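Local coordinates for protein BauA (Acinetobacter baumannii, PDB 6H7F) that probably imports iron bound to the siderophore acinetobactin across the outer membrane as a TonB-dependent receptor, at residues Gly337-Asp342 / Gln376-Tyr381. Sequence-based numbering, arbitrary orientation.
With FV8 ((4~{S},5~{R})-2-[2,3-bis(oxidanyl)phenyl]-~{N}-[2-(1~{H}-imidazol-4-yl)ethyl]-5-methyl-~{N}-oxidanyl-4,5-dihydro-1,3-oxazole-4-carboxamide), chain E.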
ATOM      1  N   GLY A 337     -24.528 -25.799  -6.226  1.00 25.41           N
ATOM      2  CA  GLY A 337     -24.687 -27.067  -5.563  1.00 27.41           C
ATOM      3  C   GLY A 337     -24.820 -26.882  -4.068  1.00 29.64           C
ATOM      4  O   GLY A 337     -24.495 -25.826  -3.553  1.00 25.85           O
ATOM      5  N   GLN A 338     -25.329 -27.913  -3.387  1.00 29.85           N
ATOM      6  CA  GLN A 338     -25.386 -27.958  -1.935  1.00 28.04           C
ATOM      7  C   GLN A 338     -24.926 -29.335  -1.473  1.00 27.31           C
ATOM      8  O   GLN A 338     -25.200 -30.358  -2.133  1.00 30.00           O
ATOM      9  CB  GLN A 338     -26.802 -27.672  -1.422  1.00 31.48           C
ATOM     10  CG  GLN A 338     -27.351 -26.331  -1.884  1.00 33.75           C
ATOM     11  CD  GLN A 338     -28.724 -26.023  -1.329  1.00 36.25           C
ATOM     12  OE1 GLN A 338     -29.449 -26.910  -0.866  1.00 33.67           O
ATOM     13  NE2 GLN A 338     -29.096 -24.751  -1.391  1.00 30.32           N
ATOM     14  N   LEU A 339     -24.232 -29.346  -0.342  1.00 25.45           N
ATOM     15  CA  LEU A 339     -23.780 -30.569   0.276  1.00 29.36           C
ATOM     16  C   LEU A 339     -23.853 -30.416   1.798  1.00 29.26           C
ATOM     17  O   LEU A 339     -23.505 -29.354   2.357  1.00 27.43           O
ATOM     18  CB  LEU A 339     -22.358 -30.866  -0.200  1.00 32.59           C
ATOM     19  CG  LEU A 339     -21.702 -32.111   0.394  1.00 34.65           C
ATOM     20  CD1 LEU A 339     -22.387 -33.384  -0.093  1.00 30.44           C
ATOM     21  CD2 LEU A 339     -20.218 -32.150   0.034  1.00 35.62           C
ATOM     22  N   ALA A 340     -24.351 -31.470   2.453  1.00 25.76           N
ATOM     23  CA  ALA A 340     -24.164 -31.664   3.875  1.00 25.61           C
ATOM     24  C   ALA A 340     -23.714 -33.100   4.114  1.00 27.67           C
ATOM     25  O   ALA A 340     -24.190 -34.011   3.450  1.00 30.12           O
ATOM     26  CB  ALA A 340     -25.438 -31.354   4.610  1.00 27.10           C
ATOM     27  N   PHE A 341     -22.766 -33.287   5.029  1.00 27.78           N
ATOM     28  CA  PHE A 341     -22.446 -34.603   5.458  1.00 29.96           C
ATOM     29  C   PHE A 341     -22.098 -34.580   6.942  1.00 30.73           C
ATOM     30  O   PHE A 341     -21.599 -33.574   7.466  1.00 28.68           O
ATOM     31  CB  PHE A 341     -21.384 -35.243   4.558  1.00 31.47           C
ATOM     32  CG  PHE A 341     -20.016 -34.610   4.563  1.00 31.07           C
ATOM     33  CD1 PHE A 341     -19.105 -34.887   5.565  1.00 32.51           C
ATOM     34  CD2 PHE A 341     -19.603 -33.814   3.506  1.00 34.23           C
ATOM     35  CE1 PHE A 341     -17.827 -34.335   5.538  1.00 39.79           C
ATOM     36  CE2 PHE A 341     -18.323 -33.270   3.474  1.00 36.64           C
ATOM     37  CZ  PHE A 341     -17.434 -33.531   4.489  1.00 32.95           C
ATOM     38  N   ASP A 342     -22.469 -35.684   7.604  1.00 31.26           N
ATOM     39  CA  ASP A 342     -22.217 -35.943   9.030  1.00 34.32           C
ATOM     40  C   ASP A 342     -21.414 -37.229   9.126  1.00 34.10           C
ATOM     41  O   ASP A 342     -21.772 -38.227   8.499  1.00 36.83           O
ATOM     42  CB  ASP A 342     -23.516 -36.101   9.832  1.00 33.47           C
ATOM     43  CG  ASP A 342     -24.442 -34.899   9.725  1.00 42.76           C
ATOM     44  OD1 ASP A 342     -23.930 -33.766   9.784  1.00 43.20           O
ATOM     45  OD2 ASP A 342     -25.663 -35.108   9.576  1.00 45.32           O
ATOM     46  N   GLN A 376     -21.193 -42.319   8.059  1.00 32.80           N
ATOM     47  CA  GLN A 376     -21.367 -41.060   7.395  1.00 35.00           C
ATOM     48  C   GLN A 376     -22.731 -41.044   6.689  1.00 31.34           C
ATOM     49  O   GLN A 376     -23.129 -42.035   6.082  1.00 34.06           O
ATOM     50  CB  GLN A 376     -20.201 -40.831   6.430  1.00 32.11           C
ATOM     51  CG  GLN A 376     -20.250 -39.485   5.728  1.00 33.62           C
ATOM     52  CD  GLN A 376     -18.953 -39.138   5.037  1.00 35.67           C
ATOM     53  OE1 GLN A 376     -17.860 -39.384   5.544  1.00 40.42           O
ATOM     54  NE2 GLN A 376     -19.067 -38.582   3.847  1.00 31.98           N
ATOM     55  N   ASP A 377     -23.414 -39.892   6.749  1.00 31.03           N
ATOM     56  CA  ASP A 377     -24.550 -39.582   5.852  1.00 37.08           C
ATOM     57  C   ASP A 377     -24.217 -38.361   4.968  1.00 35.32           C
ATOM     58  O   ASP A 377     -23.686 -37.323   5.439  1.00 27.87           O
ATOM     59  CB  ASP A 377     -25.828 -39.344   6.659  1.00 36.54           C
ATOM     60  CG  ASP A 377     -26.282 -40.555   7.460  1.00 41.66           C
ATOM     61  OD1 ASP A 377     -26.383 -41.647   6.863  1.00 32.94           O
ATOM     62  OD2 ASP A 377     -26.550 -40.391   8.665  1.00 45.05           O
ATOM     63  N   ASP A 378     -24.554 -38.481   3.686  1.00 27.88           N
ATOM     64  CA  ASP A 378     -24.374 -37.423   2.725  1.00 33.22           C
ATOM     65  C   ASP A 378     -25.752 -36.967   2.235  1.00 37.11           C
ATOM     66  O   ASP A 378     -26.607 -37.797   1.900  1.00 35.84           O
ATOM     67  CB  ASP A 378     -23.504 -37.865   1.542  1.00 36.37           C
ATOM     68  CG  ASP A 378     -21.998 -37.795   1.794  1.00 44.88           C
ATOM     69  OD1 ASP A 378     -21.504 -38.573   2.650  1.00 44.24           O
ATOM     70  OD2 ASP A 378     -21.313 -36.997   1.105  1.00 39.87           O
ATOM     71  N   TYR A 379     -25.927 -35.642   2.187  1.00 30.34           N
ATOM     72  CA  TYR A 379     -27.075 -34.964   1.582  1.00 28.42           C
ATOM     73  C   TYR A 379     -26.547 -33.948   0.574  1.00 30.07           C
ATOM     74  O   TYR A 379     -25.546 -33.290   0.840  1.00 35.17           O
ATOM     75  CB  TYR A 379     -27.879 -34.199   2.642  1.00 31.29           C
ATOM     76  CG  TYR A 379     -28.198 -34.967   3.897  1.00 31.16           C
ATOM     77  CD1 TYR A 379     -27.208 -35.290   4.810  1.00 35.40           C
ATOM     78  CD2 TYR A 379     -29.498 -35.363   4.180  1.00 38.33           C
ATOM     79  CE1 TYR A 379     -27.495 -35.995   5.968  1.00 37.73           C
ATOM     80  CE2 TYR A 379     -29.807 -36.062   5.336  1.00 38.43           C
ATOM     81  CZ  TYR A 379     -28.801 -36.390   6.230  1.00 45.40           C
ATOM     82  OH  TYR A 379     -29.098 -37.096   7.365  1.00 36.93           O
ATOM     83  N   GLY A 380     -27.225 -33.785  -0.561  1.00 31.69           N
ATOM     84  CA  GLY A 380     -26.735 -32.837  -1.536  1.00 31.55           C
ATOM     85  C   GLY A 380     -27.615 -32.696  -2.764  1.00 34.48           C
ATOM     86  O   GLY A 380     -28.487 -33.519  -3.038  1.00 35.25           O
ATOM     87  N   TYR A 381     -27.351 -31.615  -3.507  1.00 30.73           N
ATOM     88  CA  TYR A 381     -27.817 -31.437  -4.845  1.00 34.35           C
ATOM     89  C   TYR A 381     -26.612 -31.294  -5.775  1.00 29.74           C
ATOM     90  O   TYR A 381     -25.740 -30.473  -5.528  1.00 29.81           O
ATOM     91  CB  TYR A 381     -28.633 -30.153  -4.974  1.00 37.36           C
ATOM     92  CG  TYR A 381     -29.981 -30.111  -4.298  1.00 37.51           C
ATOM     93  CD1 TYR A 381     -31.041 -30.885  -4.743  1.00 32.97           C
ATOM     94  CD2 TYR A 381     -30.222 -29.197  -3.283  1.00 34.58           C
ATOM     95  CE1 TYR A 381     -32.298 -30.786  -4.161  1.00 32.34           C
ATOM     96  CE2 TYR A 381     -31.468 -29.081  -2.697  1.00 41.19           C
ATOM     97  CZ  TYR A 381     -32.509 -29.880  -3.131  1.00 38.68           C
ATOM     98  OH  TYR A 381     -33.726 -29.729  -2.537  1.00 41.19           O
TER
HETATM   99  CAJ FV8 E 802     -16.983 -33.853  -0.221  1.00 27.59           C
HETATM  100  NAN FV8 E 802     -17.898 -34.724  -0.630  1.00 24.25           N
HETATM  101  CAI FV8 E 802     -18.341 -34.300  -1.857  1.00 27.96           C
HETATM  102  NAO FV8 E 802     -17.685 -33.151  -2.231  1.00 28.44           N
HETATM  103  CAT FV8 E 802     -16.854 -32.912  -1.208  1.00 29.65           C
HETATM  104  CAK FV8 E 802     -15.888 -31.749  -1.117  1.00 26.79           C
HETATM  105  CAL FV8 E 802     -16.649 -30.432  -0.897  1.00 25.48           C
HETATM  106  NAY FV8 E 802     -17.529 -30.208  -2.040  1.00 20.79           N
HETATM  107  OAE FV8 E 802     -17.141 -30.687  -3.264  1.00 24.77           O
HETATM  108  C   FV8 E 802     -18.656 -29.533  -1.942  1.00 24.29           C
HETATM  109  O   FV8 E 802     -19.042 -29.047  -0.842  1.00 23.33           O
HETATM  110  CA  FV8 E 802     -19.381 -29.499  -3.161  1.00 21.16           C
HETATM  111  N   FV8 E 802     -19.701 -30.897  -3.594  1.00 23.40           N
HETATM  112  CB  FV8 E 802     -20.746 -28.851  -3.039  1.00 26.79           C
HETATM  113  CG2 FV8 E 802     -20.975 -27.752  -4.106  1.00 25.03           C
HETATM  114  OG1 FV8 E 802     -21.695 -29.882  -3.334  1.00 26.65           O
HETATM  115  CAR FV8 E 802     -21.040 -31.020  -3.700  1.00 29.66           C
HETATM  116  CAV FV8 E 802     -21.703 -32.168  -3.985  1.00 27.98           C
HETATM  117  CAH FV8 E 802     -23.102 -32.176  -3.931  1.00 28.90           C
HETATM  118  CAF FV8 E 802     -23.829 -33.347  -4.209  1.00 30.90           C
HETATM  119  CAG FV8 E 802     -23.156 -34.544  -4.517  1.00 31.82           C
HETATM  120  CAS FV8 E 802     -21.759 -34.539  -4.551  1.00 34.93           C
HETATM  121  OAC FV8 E 802     -21.017 -35.649  -4.848  1.00 36.20           O
HETATM  122  CAU FV8 E 802     -21.064 -33.357  -4.269  1.00 29.04           C
HETATM  123  OAD FV8 E 802     -19.720 -33.364  -4.324  1.00 27.52           O
HETATM  124  O   HOH W   1     -27.142 -37.409   9.251  1.00 39.94           O
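Ala340 and Tyr379 form the central antiparallel hydrogen-bonded pair of these strands. Ala340 N bonds Tyr379 O and Tyr379 N bonds Ala340 O, each 2.7 Å long and nearly straight. Asp342 with Asp377 and Gln338 with Tyr381 repeat the pattern, but the bond from Gln338 N to Tyr381 O is weak at 3.4 Å. CA-H...O contacts fill in between, such as Phe341 CA to Asp377 O. The strands are the two arms of a hairpin in the beta-barrel of a TonB-dependent receptor, and Leu339, Phe341 and Gly380 line one side of the bound preacinetobactin. Leu339 CD2 lies 3.4 Å from FV8 CAI, and Phe341 CE2 approaches FV8 CAJ. Gly380 has no side chain, which lets FV8 CAF come to 4.0 Å from its CA. Next to Phe341, Gln376 NE2 donates to the syn lone pair of Asp378 OD1 at 2.7 Å. Phe341 CB packs on the Asp378 carboxylate. The other face is mixed. Ala340 CB meets Tyr379 CB. One water donates to Asp342 OD2 and Asp377 OD2 and also bonds Tyr379 OH; Asp377 OD1 bonds His415. Gln338, extended beyond CG, runs alongside Tyr381. Its OE1 meets the ring edge at CD2 (3.4 Å) and accepts from Thr409 N; NE2 bonds Asn318 and Glu407.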